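PDB 4KL0: inosine-uridine nucleoside N-ribohydrolase from Xanthomonas oryzae pv. oryzae, which binds calcium and, as a bacterial effector of the nucleoside hydrolase family, may hydrolyse N-glycosidic bonds. Local coordinates for residues V44-A49 with K81-R86; K50-D55 with L320-A325; A237-I242 with L314-P319; R331-P336 with P358-L363. All blocks are in the same frame, centred on the assembly; numbering follows the deposited sequence.

Overall arrangement
The four contacts illustrate how a Rossmann-like α/β domain shares its helices between contacts: helix 41-54 and helix 317-325 each take part in two of them, and the second carries a calcium ligand. Helix 41-54 serves interactions 1 and 2, whose centres lie about 12 Å apart; Leu322 of interaction 2 packs on Thr45 and Ala49 of interaction 1. Helix 317-325 joins interactions 2 and 3, and its first turn carries Asp318, a ligand of the bound calcium. The side chain of Tyr46 in interaction 1 is about 7 Å from that ion, whereas that of Leu322 is about 11 Å away. Interaction 4 is remote from the metal, its centre about 13 Å from that of interaction 2, which it touches through Leu333 and Phe334.

Interaction 1: V44-A49 with K81-R86; sequences VTYTIA and KGVFDR
Tyr46 of helix 41-54 and Phe84 of helix 70-86 make the aromatic part of this contact. Their ring centroids are 4.6 Å apart and the planes are turned by 41°, an oblique pairing that is neither a parallel stack nor an edge-to-face one. Phe84 brings the far end of its ring: CZ sits over one face of the Tyr46 ring, displaced toward the rim on the CG side, while CE1 comes within 3.5 Å of Tyr46 CB. The phenylalanine thus lies across the root of the tyrosine and not across its phenol end. Tyr46 holds CG anti to its carbonyl carbon (chi1 -56°), the conformation in which CB and the near part of the ring meet Phe84.

The fold explains why these helices are neighbours. Helix 41-54 links the parallel strands 28-34 and 58-65, and helix 70-86 links 58-65 to 93-96, so the contact joins the helices of two successive β-α-β crossovers of the Rossmann-like sheet.

Aliphatic packing is supplied by Val83, whose CG1 approaches Tyr46 CD2 at 4.0 Å, close to the ring plane. One tyrosine is therefore met at its edge by the valine and over a face by the phenylalanine.

No hydrogen bond crosses between the helices. The Tyr46 hydroxyl is instead hydrogen-bonded to Thr34 OG1, at the end of strand 28-34, and the tyrosine side chain runs close to the calcium ligands Asp42 and Ile151. Within helix 70-86, Arg86 NH1 bonds to Gly82 O at 2.8 Å; this carbonyl also accepts from Arg86 N, the two donors approaching from opposite faces of its plane.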
loop_
_atom_site.group_PDB
_atom_site.type_symbol
_atom_site.label_atom_id
_atom_site.label_comp_id
_atom_site.label_asym_id
_atom_site.label_seq_id
_atom_site.Cartn_x
_atom_site.Cartn_y
_atom_site.Cartn_z
ATOM N N VAL A 44 5.543 3.108 -4.061
ATOM C CA VAL A 44 4.703 3.438 -5.210
ATOM C C VAL A 44 3.394 4.069 -4.722
ATOM O O VAL A 44 2.905 5.059 -5.324
ATOM C CB VAL A 44 4.384 2.184 -6.084
ATOM C CG1 VAL A 44 3.536 2.647 -7.313
ATOM C CG2 VAL A 44 5.723 1.543 -6.550
ATOM N N THR A 45 2.862 3.564 -3.596
ATOM C CA THR A 45 1.616 4.130 -3.073
ATOM C C THR A 45 1.830 5.582 -2.636
ATOM O O THR A 45 0.957 6.438 -2.870
ATOM C CB THR A 45 1.119 3.300 -1.863
ATOM O OG1 THR A 45 1.075 1.936 -2.244
ATOM C CG2 THR A 45 -0.269 3.759 -1.419
ATOM N N TYR A 46 2.963 5.896 -1.984
ATOM C CA TYR A 46 3.214 7.265 -1.545
ATOM C C TYR A 46 3.284 8.158 -2.791
ATOM O O TYR A 46 2.799 9.317 -2.793
ATOM C CB TYR A 46 4.558 7.399 -0.808
ATOM C CG TYR A 46 4.760 6.505 0.390
ATOM C CD1 TYR A 46 3.684 5.888 1.029
ATOM C CD2 TYR A 46 6.014 6.264 0.881
ATOM C CE1 TYR A 46 3.883 5.018 2.112
ATOM C CE2 TYR A 46 6.227 5.445 1.959
ATOM C CZ TYR A 46 5.169 4.815 2.580
ATOM O OH TYR A 46 5.450 3.961 3.610
ATOM N N THR A 47 3.921 7.616 -3.855
ATOM C CA THR A 47 4.094 8.376 -5.117
ATOM C C THR A 47 2.751 8.688 -5.794
ATOM O O THR A 47 2.473 9.850 -6.101
ATOM C CB THR A 47 5.011 7.637 -6.066
ATOM O OG1 THR A 47 6.265 7.444 -5.408
ATOM C CG2 THR A 47 5.290 8.440 -7.339
ATOM N N ILE A 48 1.905 7.673 -5.990
ATOM C CA ILE A 48 0.582 8.027 -6.496
ATOM C C ILE A 48 -0.255 8.878 -5.560
ATOM O O ILE A 48 -1.053 9.670 -6.046
ATOM C CB ILE A 48 -0.238 6.871 -6.996
ATOM C CG1 ILE A 48 -0.673 5.943 -5.879
ATOM C CG2 ILE A 48 0.567 6.052 -8.075
ATOM C CD1 ILE A 48 -1.809 5.003 -6.297
ATOM N N ALA A 49 -0.077 8.747 -4.239
ATOM C CA ALA A 49 -0.782 9.623 -3.297
ATOM C C ALA A 49 -0.377 11.075 -3.509
ATOM O O ALA A 49 -1.217 11.959 -3.334
ATOM C CB ALA A 49 -0.544 9.225 -1.852
ATOM N N LYS A 81 9.492 9.211 5.524
ATOM C CA LYS A 81 9.525 10.658 5.621
ATOM C C LYS A 81 10.498 11.252 4.589
ATOM O O LYS A 81 10.179 12.267 3.934
ATOM C CB LYS A 81 9.855 11.036 7.070
ATOM C CG LYS A 81 10.008 12.556 7.305
ATOM C CD LYS A 81 8.666 13.229 7.192
ATOM C CE LYS A 81 8.726 14.673 7.669
ATOM N NZ LYS A 81 7.412 15.272 7.404
ATOM N N GLY A 82 11.637 10.590 4.385
ATOM C CA GLY A 82 12.528 10.947 3.279
ATOM C C GLY A 82 11.877 10.969 1.900
ATOM O O GLY A 82 12.168 11.846 1.062
ATOM N N VAL A 83 10.996 10.001 1.634
ATOM C CA VAL A 83 10.284 9.964 0.375
ATOM C C VAL A 83 9.230 11.064 0.287
ATOM O O VAL A 83 9.185 11.795 -0.713
ATOM C CB VAL A 83 9.648 8.586 0.145
ATOM C CG1 VAL A 83 8.659 8.607 -1.061
ATOM C CG2 VAL A 83 10.735 7.516 -0.050
ATOM N N PHE A 84 8.451 11.272 1.352
ATOM C CA PHE A 84 7.498 12.398 1.341
ATOM C C PHE A 84 8.189 13.757 1.110
ATOM O O PHE A 84 7.678 14.572 0.356
ATOM C CB PHE A 84 6.643 12.405 2.605
ATOM C CG PHE A 84 5.755 11.211 2.721
ATOM C CD1 PHE A 84 4.887 10.853 1.680
ATOM C CD2 PHE A 84 5.792 10.460 3.874
ATOM C CE1 PHE A 84 4.068 9.694 1.822
ATOM C CE2 PHE A 84 4.997 9.313 4.039
ATOM C CZ PHE A 84 4.131 8.968 3.014
ATOM N N ASP A 85 9.349 13.931 1.725
ATOM C CA ASP A 85 10.138 15.165 1.532
ATOM C C ASP A 85 10.511 15.369 0.049
ATOM O O ASP A 85 10.340 16.462 -0.529
ATOM C CB ASP A 85 11.417 15.095 2.355
ATOM C CG ASP A 85 11.195 15.263 3.856
ATOM O OD1 ASP A 85 10.099 15.701 4.318
ATOM O OD2 ASP A 85 12.175 14.955 4.572
ATOM N N ARG A 86 10.976 14.303 -0.600
ATOM C CA ARG A 86 11.377 14.336 -2.040
ATOM C C ARG A 86 10.195 14.421 -3.015
ATOM O O ARG A 86 10.342 14.729 -4.198
ATOM C CB ARG A 86 12.221 13.108 -2.333
ATOM C CG ARG A 86 13.529 13.193 -1.572
ATOM C CD ARG A 86 14.320 11.895 -1.679
ATOM N NE ARG A 86 15.668 11.988 -1.092
ATOM C CZ ARG A 86 15.950 11.932 0.210
ATOM N NH1 ARG A 86 15.006 11.887 1.132
ATOM N NH2 ARG A 86 17.222 11.999 0.606
#

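Interaction 2: K50-D55 with L320-A325; sequences KQLQAD and LTLLAA
The first β-α-β crossover of the domain, through its helix 41-54, meets helix 317-325 where Leu52 faces Leu322 and Leu323. This is a small apolar junction of three buried leucines. Leu52 and Leu322 reach toward each other tip to tip, with Leu52 CD1 4.0 Å from Leu322 CD2. The same methyl of Leu52 lies 4.2 Å from Leu323 CD2, so a single branch of Leu52 serves both leucines. With CG anti to the backbone N (chi1 178°), Leu322 directs CD2 at Leu52. Leu323, one residue further along the same helix, likewise makes its contact through the CD2 methyl. The backbones stay well apart: the closest pair of CA atoms, those of Leu52 and Leu323, is separated by 9.5 Å, and the contact between the two segments is made by leucine methyls.

Polar groups work within the end of the first helix. Gln51 NE2 donates to Asp55 OD2 at 3.0 Å, approaching from above the carboxylate plane with an N-H...O angle of 146°. The other oxygen, Asp55 OD1, forms a salt bridge with Arg20, so both carboxylate oxygens of the residue that follows the helix have partners.

Other elements of the fold complete the surroundings of the leucines. Leu58 brings strand 58-65 against both Leu52 and Leu322, while Leu365 and Leu368 of helix 358-372 pack against Leu323 and Leu52 respectively, making that helix a third member of the cluster.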
loop_
_atom_site.group_PDB
_atom_site.type_symbol
_atom_site.label_atom_id
_atom_site.label_comp_id
_atom_site.label_asym_id
_atom_site.label_seq_id
_atom_site.Cartn_x
_atom_site.Cartn_y
_atom_site.Cartn_z
ATOM N N LYS A 50 0.886 11.337 -3.839
ATOM C CA LYS A 50 1.282 12.727 -4.105
ATOM C C LYS A 50 0.438 13.347 -5.193
ATOM O O LYS A 50 -0.036 14.482 -5.014
ATOM C CB LYS A 50 2.759 12.818 -4.495
ATOM C CG LYS A 50 3.161 14.096 -5.178
ATOM C CD LYS A 50 2.941 15.302 -4.286
ATOM C CE LYS A 50 3.297 16.555 -5.119
ATOM N NZ LYS A 50 4.568 16.333 -5.926
ATOM N N GLN A 51 0.202 12.618 -6.289
ATOM C CA GLN A 51 -0.580 13.176 -7.377
ATOM C C GLN A 51 -2.045 13.273 -6.976
ATOM O O GLN A 51 -2.744 14.230 -7.327
ATOM C CB GLN A 51 -0.446 12.345 -8.656
ATOM C CG GLN A 51 -1.160 13.001 -9.828
ATOM C CD GLN A 51 -0.600 14.335 -10.213
ATOM O OE1 GLN A 51 0.577 14.678 -9.939
ATOM N NE2 GLN A 51 -1.450 15.118 -10.858
ATOM N N LEU A 52 -2.547 12.271 -6.258
ATOM C CA LEU A 52 -3.922 12.343 -5.820
ATOM C C LEU A 52 -4.136 13.516 -4.873
ATOM O O LEU A 52 -5.220 14.103 -4.873
ATOM C CB LEU A 52 -4.363 11.006 -5.207
ATOM C CG LEU A 52 -4.458 9.919 -6.259
ATOM C CD1 LEU A 52 -4.397 8.551 -5.525
ATOM C CD2 LEU A 52 -5.738 10.011 -7.159
ATOM N N GLN A 53 -3.143 13.847 -4.050
ATOM C CA GLN A 53 -3.239 15.021 -3.183
ATOM C C GLN A 53 -3.163 16.284 -4.022
ATOM O O GLN A 53 -3.981 17.216 -3.835
ATOM C CB GLN A 53 -2.097 15.014 -2.152
ATOM C CG GLN A 53 -2.183 16.159 -1.167
ATOM C CD GLN A 53 -1.547 15.851 0.153
ATOM O OE1 GLN A 53 -1.566 14.678 0.613
ATOM N NE2 GLN A 53 -0.916 16.871 0.773
ATOM N N ALA A 54 -2.194 16.356 -4.921
ATOM C CA ALA A 54 -2.089 17.544 -5.786
ATOM C C ALA A 54 -3.392 17.804 -6.534
ATOM O O ALA A 54 -3.765 18.969 -6.768
ATOM C CB ALA A 54 -0.928 17.388 -6.792
ATOM N N ASP A 55 -4.106 16.752 -6.900
ATOM C CA ASP A 55 -5.385 16.897 -7.608
ATOM C C ASP A 55 -6.654 16.979 -6.734
ATOM O O ASP A 55 -7.766 17.037 -7.286
ATOM C CB ASP A 55 -5.560 15.812 -8.684
ATOM C CG ASP A 55 -4.591 15.981 -9.851
ATOM O OD1 ASP A 55 -4.014 17.118 -9.989
ATOM O OD2 ASP A 55 -4.394 15.004 -10.631
ATOM N N LEU A 320 -3.030 -0.265 -5.701
ATOM C CA LEU A 320 -4.404 -0.574 -6.030
ATOM C C LEU A 320 -5.314 -0.434 -4.821
ATOM O O LEU A 320 -6.483 -0.084 -4.961
ATOM C CB LEU A 320 -4.514 -1.992 -6.592
ATOM C CG LEU A 320 -3.958 -2.067 -8.016
ATOM C CD1 LEU A 320 -3.742 -3.570 -8.414
ATOM C CD2 LEU A 320 -4.931 -1.424 -9.016
ATOM N N THR A 321 -4.817 -0.762 -3.636
ATOM C CA THR A 321 -5.620 -0.623 -2.401
ATOM C C THR A 321 -6.006 0.836 -2.183
ATOM O O THR A 321 -7.149 1.137 -1.862
ATOM C CB THR A 321 -4.827 -1.186 -1.203
ATOM O OG1 THR A 321 -4.549 -2.564 -1.490
ATOM C CG2 THR A 321 -5.607 -1.107 0.081
ATOM N N LEU A 322 -5.030 1.723 -2.367
ATOM C CA LEU A 322 -5.319 3.140 -2.287
ATOM C C LEU A 322 -6.350 3.586 -3.341
ATOM O O LEU A 322 -7.310 4.331 -2.979
ATOM C CB LEU A 322 -4.009 3.954 -2.378
ATOM C CG LEU A 322 -4.291 5.478 -2.358
ATOM C CD1 LEU A 322 -4.898 5.853 -1.024
ATOM C CD2 LEU A 322 -3.012 6.253 -2.558
ATOM N N LEU A 323 -6.212 3.109 -4.567
ATOM C CA LEU A 323 -7.179 3.440 -5.613
ATOM C C LEU A 323 -8.551 2.919 -5.201
ATOM O O LEU A 323 -9.581 3.580 -5.430
ATOM C CB LEU A 323 -6.748 2.904 -6.975
ATOM C CG LEU A 323 -5.454 3.528 -7.553
ATOM C CD1 LEU A 323 -5.223 3.034 -8.977
ATOM C CD2 LEU A 323 -5.534 5.062 -7.597
ATOM N N ALA A 324 -8.578 1.760 -4.547
ATOM C CA ALA A 324 -9.864 1.212 -4.093
ATOM C C ALA A 324 -10.501 1.977 -2.936
ATOM O O ALA A 324 -11.721 1.830 -2.694
ATOM C CB ALA A 324 -9.690 -0.319 -3.757
ATOM N N ALA A 325 -9.708 2.792 -2.205
ATOM C CA ALA A 325 -10.128 3.498 -1.020
ATOM C C ALA A 325 -10.799 4.822 -1.310
ATOM O O ALA A 325 -11.443 5.379 -0.404
ATOM C CB ALA A 325 -8.886 3.777 -0.112
#

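Interaction 3: A237-I242 with L314-P319. With CA (calcium ion), chain B.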
loop_
_atom_site.group_PDB
_atom_site.type_symbol
_atom_site.label_atom_id
_atom_site.label_comp_id
_atom_site.label_asym_id
_atom_site.label_seq_id
_atom_site.Cartn_x
_atom_site.Cartn_y
_atom_site.Cartn_z
ATOM N N ALA A 237 8.261 -1.384 -17.855
ATOM C CA ALA A 237 8.251 -0.041 -18.422
ATOM C C ALA A 237 7.656 0.934 -17.423
ATOM O O ALA A 237 7.976 2.160 -17.492
ATOM C CB ALA A 237 7.470 -0.002 -19.760
ATOM N N PHE A 238 6.783 0.421 -16.545
ATOM C CA PHE A 238 6.213 1.251 -15.449
ATOM C C PHE A 238 7.342 1.864 -14.624
ATOM O O PHE A 238 7.353 3.084 -14.406
ATOM C CB PHE A 238 5.181 0.503 -14.575
ATOM C CG PHE A 238 4.767 1.277 -13.326
ATOM C CD1 PHE A 238 3.701 2.173 -13.377
ATOM C CD2 PHE A 238 5.465 1.114 -12.134
ATOM C CE1 PHE A 238 3.332 2.894 -12.250
ATOM C CE2 PHE A 238 5.106 1.802 -11.018
ATOM C CZ PHE A 238 4.021 2.708 -11.071
ATOM N N TYR A 239 8.313 1.042 -14.215
ATOM C CA TYR A 239 9.436 1.477 -13.384
ATOM C C TYR A 239 10.469 2.238 -14.208
ATOM O O TYR A 239 11.128 3.143 -13.706
ATOM C CB TYR A 239 10.102 0.271 -12.718
ATOM C CG TYR A 239 9.191 -0.302 -11.604
ATOM C CD1 TYR A 239 9.195 0.284 -10.363
ATOM C CD2 TYR A 239 8.336 -1.396 -11.822
ATOM C CE1 TYR A 239 8.400 -0.162 -9.350
ATOM C CE2 TYR A 239 7.506 -1.865 -10.803
ATOM C CZ TYR A 239 7.545 -1.202 -9.567
ATOM O OH TYR A 239 6.797 -1.592 -8.508
ATOM N N GLU A 240 10.642 1.848 -15.483
ATOM C CA GLU A 240 11.621 2.545 -16.296
ATOM C C GLU A 240 11.097 3.927 -16.636
ATOM O O GLU A 240 11.840 4.871 -16.539
ATOM C CB GLU A 240 12.008 1.757 -17.563
ATOM C CG GLU A 240 12.712 0.381 -17.266
ATOM C CD GLU A 240 14.146 0.458 -16.765
ATOM O OE1 GLU A 240 14.723 1.564 -16.635
ATOM O OE2 GLU A 240 14.738 -0.611 -16.479
ATOM N N GLY A 241 9.801 4.018 -16.911
ATOM C CA GLY A 241 9.117 5.305 -17.110
ATOM C C GLY A 241 9.270 6.305 -15.989
ATOM O O GLY A 241 9.458 7.500 -16.212
ATOM N N ILE A 242 9.210 5.826 -14.750
ATOM C CA ILE A 242 9.274 6.762 -13.632
ATOM C C ILE A 242 10.697 7.119 -13.229
ATOM O O ILE A 242 10.915 8.098 -12.517
ATOM C CB ILE A 242 8.466 6.302 -12.360
ATOM C CG1 ILE A 242 8.918 4.927 -11.851
ATOM C CG2 ILE A 242 6.977 6.257 -12.679
ATOM C CD1 ILE A 242 8.055 4.509 -10.659
ATOM N N LEU A 314 4.320 -7.284 -13.137
ATOM C CA LEU A 314 4.816 -6.925 -11.804
ATOM C C LEU A 314 3.593 -6.434 -10.991
ATOM O O LEU A 314 2.887 -5.484 -11.412
ATOM C CB LEU A 314 5.894 -5.832 -11.877
ATOM C CG LEU A 314 7.144 -6.281 -12.663
ATOM C CD1 LEU A 314 7.931 -5.043 -13.027
ATOM C CD2 LEU A 314 7.979 -7.340 -11.861
ATOM N N ASN A 315 3.340 -7.056 -9.831
ATOM C CA ASN A 315 2.143 -6.681 -9.062
ATOM C C ASN A 315 2.259 -5.387 -8.234
ATOM O O ASN A 315 3.337 -5.132 -7.639
ATOM C CB ASN A 315 1.777 -7.837 -8.152
ATOM C CG ASN A 315 1.431 -9.076 -8.935
ATOM O OD1 ASN A 315 0.868 -8.996 -10.044
ATOM N ND2 ASN A 315 1.738 -10.238 -8.362
ATOM N N LEU A 316 1.207 -4.565 -8.246
ATOM C CA LEU A 316 1.142 -3.339 -7.396
ATOM C C LEU A 316 -0.014 -3.432 -6.369
ATOM O O LEU A 316 -1.069 -2.784 -6.488
ATOM C CB LEU A 316 0.985 -2.056 -8.254
ATOM C CG LEU A 316 2.219 -1.711 -9.088
ATOM C CD1 LEU A 316 2.005 -0.474 -10.034
ATOM C CD2 LEU A 316 3.471 -1.590 -8.160
ATOM N N TYR A 317 0.186 -4.183 -5.297
ATOM C CA TYR A 317 -0.924 -4.455 -4.413
ATOM C C TYR A 317 -1.355 -3.226 -3.653
ATOM O O TYR A 317 -2.520 -2.907 -3.558
ATOM C CB TYR A 317 -0.515 -5.502 -3.353
ATOM C CG TYR A 317 0.108 -6.754 -3.927
ATOM C CD1 TYR A 317 -0.688 -7.776 -4.411
ATOM C CD2 TYR A 317 1.493 -6.905 -3.952
ATOM C CE1 TYR A 317 -0.116 -8.942 -4.938
ATOM C CE2 TYR A 317 2.083 -8.050 -4.483
ATOM C CZ TYR A 317 1.269 -9.054 -4.968
ATOM O OH TYR A 317 1.853 -10.212 -5.481
ATOM N N ASP A 318 -0.383 -2.526 -3.105
ATOM C CA ASP A 318 -0.734 -1.413 -2.253
ATOM C C ASP A 318 -1.280 -0.186 -3.022
ATOM O O ASP A 318 -2.223 0.485 -2.545
ATOM C CB ASP A 318 0.470 -1.031 -1.386
ATOM C CG ASP A 318 0.810 -2.095 -0.370
ATOM O OD1 ASP A 318 0.025 -3.037 -0.151
ATOM O OD2 ASP A 318 1.870 -2.008 0.288
ATOM N N PRO A 319 -0.718 0.137 -4.190
ATOM C CA PRO A 319 -1.298 1.261 -4.927
ATOM C C PRO A 319 -2.724 0.969 -5.321
ATOM O O PRO A 319 -3.547 1.880 -5.254
ATOM C CB PRO A 319 -0.442 1.291 -6.187
ATOM C CG PRO A 319 0.889 0.880 -5.700
ATOM C CD PRO A 319 0.606 -0.250 -4.725
HETATM CA CA CA B . 2.938 -2.925 2.211
HETATM O O HOH W 1 5.747 -4.019 -8.679
HETATM O O HOH W 2 1.120 -4.732 1.374
HETATM O O HOH W 3 4.051 -4.405 0.550
HETATM O O HOH W 4 3.166 -5.200 3.441
#
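Leu316 is the tightly packed centre of this contact, with each of its methyl groups assigned to a different aromatic residue of helix 236-243. CD1 rests over a face of Phe238 in a CH-pi contact, 4.1 Å from the ring centroid and 18° off the normal. CD2 lies 3.3 Å from Tyr239 OH, at the phenol end of a side chain that runs past the leucine in the opposite direction. Leu314 adds CD1 against Tyr239 CD2, 3.9 Å away. Phe238 in turn sets its CD2 above the centre of the Tyr239 ring.

The looser side is bridged by water. A single molecule accepts from Tyr239 OH at 2.6 Å and donates to Asn315 O at 2.9 Å, linking the segments where no direct hydrogen bond does.

Beyond the contact, on the first turn of helix 317-325, lies the metal site. Asp318 OD2 binds calcium at 2.4 Å, and its OD1 accepts from a water that is itself a calcium ligand; Asp35, Asp42, Ile151 O and two further waters also bind the ion.

Helix 41-54 touches this cluster through Val44, against Phe238 and Pro319, while Leu253 of helix 248-269 packs on Tyr239 and Ile242.

Interaction 4: R331-P336 with P358-L363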
loop_
_atom_site.group_PDB
_atom_site.type_symbol
_atom_site.label_atom_id
_atom_site.label_comp_id
_atom_site.label_asym_id
_atom_site.label_seq_id
_atom_site.Cartn_x
_atom_site.Cartn_y
_atom_site.Cartn_z
ATOM N N ARG A 331 -14.594 4.102 -8.485
ATOM C CA ARG A 331 -15.736 3.959 -9.390
ATOM C C ARG A 331 -15.261 3.838 -10.831
ATOM O O ARG A 331 -15.945 3.288 -11.686
ATOM C CB ARG A 331 -16.765 5.079 -9.173
ATOM C CG ARG A 331 -17.455 4.965 -7.786
ATOM C CD ARG A 331 -18.443 6.126 -7.503
ATOM N NE ARG A 331 -18.967 6.106 -6.130
ATOM C CZ ARG A 331 -19.045 7.178 -5.331
ATOM N NH1 ARG A 331 -18.631 8.373 -5.765
ATOM N NH2 ARG A 331 -19.539 7.059 -4.095
ATOM N N LEU A 332 -14.067 4.325 -11.106
ATOM C CA LEU A 332 -13.460 4.170 -12.399
ATOM C C LEU A 332 -13.037 2.717 -12.682
ATOM O O LEU A 332 -13.101 2.260 -13.830
ATOM C CB LEU A 332 -12.226 5.069 -12.456
ATOM C CG LEU A 332 -11.918 5.915 -13.680
ATOM C CD1 LEU A 332 -13.105 6.783 -14.018
ATOM C CD2 LEU A 332 -10.659 6.745 -13.407
ATOM N N LEU A 333 -12.561 2.000 -11.655
ATOM C CA LEU A 333 -11.830 0.763 -11.921
ATOM C C LEU A 333 -12.486 -0.490 -11.368
ATOM O O LEU A 333 -12.219 -1.591 -11.876
ATOM C CB LEU A 333 -10.402 0.853 -11.321
ATOM C CG LEU A 333 -9.530 2.038 -11.757
ATOM C CD1 LEU A 333 -8.233 1.969 -10.952
ATOM C CD2 LEU A 333 -9.223 2.021 -13.252
ATOM N N PHE A 334 -13.279 -0.349 -10.312
ATOM C CA PHE A 334 -13.694 -1.503 -9.520
ATOM C C PHE A 334 -15.197 -1.619 -9.319
ATOM O O PHE A 334 -15.943 -0.641 -9.310
ATOM C CB PHE A 334 -13.070 -1.487 -8.118
ATOM C CG PHE A 334 -11.593 -1.276 -8.094
ATOM C CD1 PHE A 334 -10.719 -2.255 -8.511
ATOM C CD2 PHE A 334 -11.058 -0.090 -7.549
ATOM C CE1 PHE A 334 -9.351 -2.024 -8.477
ATOM C CE2 PHE A 334 -9.691 0.106 -7.456
ATOM C CZ PHE A 334 -8.842 -0.832 -7.938
ATOM N N GLN A 335 -15.630 -2.858 -9.121
ATOM C CA GLN A 335 -16.997 -3.133 -8.734
ATOM C C GLN A 335 -16.927 -4.122 -7.562
ATOM O O GLN A 335 -17.067 -5.337 -7.773
ATOM C CB GLN A 335 -17.698 -3.778 -9.918
ATOM C CG GLN A 335 -19.156 -4.014 -9.778
ATOM C CD GLN A 335 -19.708 -4.739 -11.027
ATOM O OE1 GLN A 335 -19.472 -4.300 -12.170
ATOM N NE2 GLN A 335 -20.407 -5.877 -10.807
ATOM N N PRO A 336 -16.664 -3.614 -6.334
ATOM C CA PRO A 336 -16.490 -4.461 -5.143
ATOM C C PRO A 336 -17.707 -5.349 -4.917
ATOM O O PRO A 336 -18.841 -4.958 -5.215
ATOM C CB PRO A 336 -16.379 -3.438 -4.000
ATOM C CG PRO A 336 -15.771 -2.220 -4.677
ATOM C CD PRO A 336 -16.485 -2.184 -6.026
ATOM N N PRO A 358 -8.871 -3.439 -15.920
ATOM C CA PRO A 358 -7.451 -3.573 -15.598
ATOM C C PRO A 358 -6.497 -2.800 -16.490
ATOM O O PRO A 358 -5.447 -2.381 -15.976
ATOM C CB PRO A 358 -7.203 -5.088 -15.696
ATOM C CG PRO A 358 -8.249 -5.568 -16.601
ATOM C CD PRO A 358 -9.432 -4.688 -16.471
ATOM N N GLU A 359 -6.785 -2.619 -17.787
ATOM C CA GLU A 359 -5.810 -1.871 -18.611
ATOM C C GLU A 359 -5.895 -0.393 -18.245
ATOM O O GLU A 359 -4.885 0.313 -18.249
ATOM C CB GLU A 359 -5.958 -2.102 -20.133
ATOM C CG GLU A 359 -4.983 -1.264 -21.015
ATOM C CD GLU A 359 -3.466 -1.354 -20.641
ATOM O OE1 GLU A 359 -2.812 -0.275 -20.624
ATOM O OE2 GLU A 359 -2.916 -2.477 -20.405
ATOM N N LYS A 360 -7.092 0.058 -17.872
ATOM C CA LYS A 360 -7.231 1.419 -17.382
ATOM C C LYS A 360 -6.545 1.603 -16.004
ATOM O O LYS A 360 -5.952 2.634 -15.752
ATOM C CB LYS A 360 -8.697 1.841 -17.306
ATOM C CG LYS A 360 -8.888 3.286 -16.800
ATOM C CD LYS A 360 -9.928 4.023 -17.562
ATOM C CE LYS A 360 -11.319 3.663 -17.170
ATOM N NZ LYS A 360 -12.266 4.369 -18.108
ATOM N N ALA A 361 -6.674 0.615 -15.130
ATOM C CA ALA A 361 -5.932 0.654 -13.861
ATOM C C ALA A 361 -4.430 0.760 -14.103
ATOM O O ALA A 361 -3.719 1.558 -13.444
ATOM C CB ALA A 361 -6.278 -0.578 -12.996
ATOM N N ARG A 362 -3.901 -0.047 -15.027
ATOM C CA ARG A 362 -2.479 0.050 -15.384
ATOM C C ARG A 362 -2.094 1.453 -15.876
ATOM O O ARG A 362 -1.073 2.016 -15.459
ATOM C CB ARG A 362 -2.128 -0.943 -16.498
ATOM C CG ARG A 362 -2.105 -2.413 -16.094
ATOM C CD ARG A 362 -1.534 -3.255 -17.276
ATOM N NE ARG A 362 -1.752 -4.681 -17.016
ATOM C CZ ARG A 362 -2.782 -5.387 -17.481
ATOM N NH1 ARG A 362 -3.701 -4.807 -18.268
ATOM N NH2 ARG A 362 -2.883 -6.683 -17.170
ATOM N N LEU A 363 -2.926 2.019 -16.766
ATOM C CA LEU A 363 -2.642 3.302 -17.395
ATOM C C LEU A 363 -2.764 4.445 -16.362
ATOM O O LEU A 363 -1.921 5.346 -16.279
ATOM C CB LEU A 363 -3.636 3.510 -18.554
ATOM C CG LEU A 363 -3.253 4.402 -19.708
ATOM C CD1 LEU A 363 -1.975 3.899 -20.352
ATOM C CD2 LEU A 363 -4.409 4.350 -20.698
#
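Leu333 points the end of its side chain at the first turns of helix 358-372 and lays both methyls on Ala361. CD1 meets Ala361 CB at 3.8 Å, while CD2 reaches the backbone beside it, 3.5 Å from Ala361 N. Consistent with the small side chain of the alanine, the CA atoms of Leu333 and Ala361 are 6.2 Å apart. Leu333 CD2 also touches Lys360 CG, at 3.8 Å.

Lys360 lies against the same segment by its aliphatic portion. Bends at chi2 (138°) and chi3 (78°) swing CE round to Leu332, whose side chain it crosses at about a right angle, with CE 4.2 Å from Leu332 CG. The ammonium end continues to a salt bridge with Glu18 of helix 10-20. Within the segment 331-336, Leu333 CB sits above the centre of the Phe334 ring, and that ring packs on Leu320, Leu323 and Ala324.

Backbone hydrogen bonds of Leu333 with Val356 and of Gln335 with Glu354 tie the departing chain to the approach of helix 358-372. The arrangement is helix packing at the sheet margin of an α/β fold, where helix 327-333 gives way to strand 337-338, an edge strand antiparallel to 347-350.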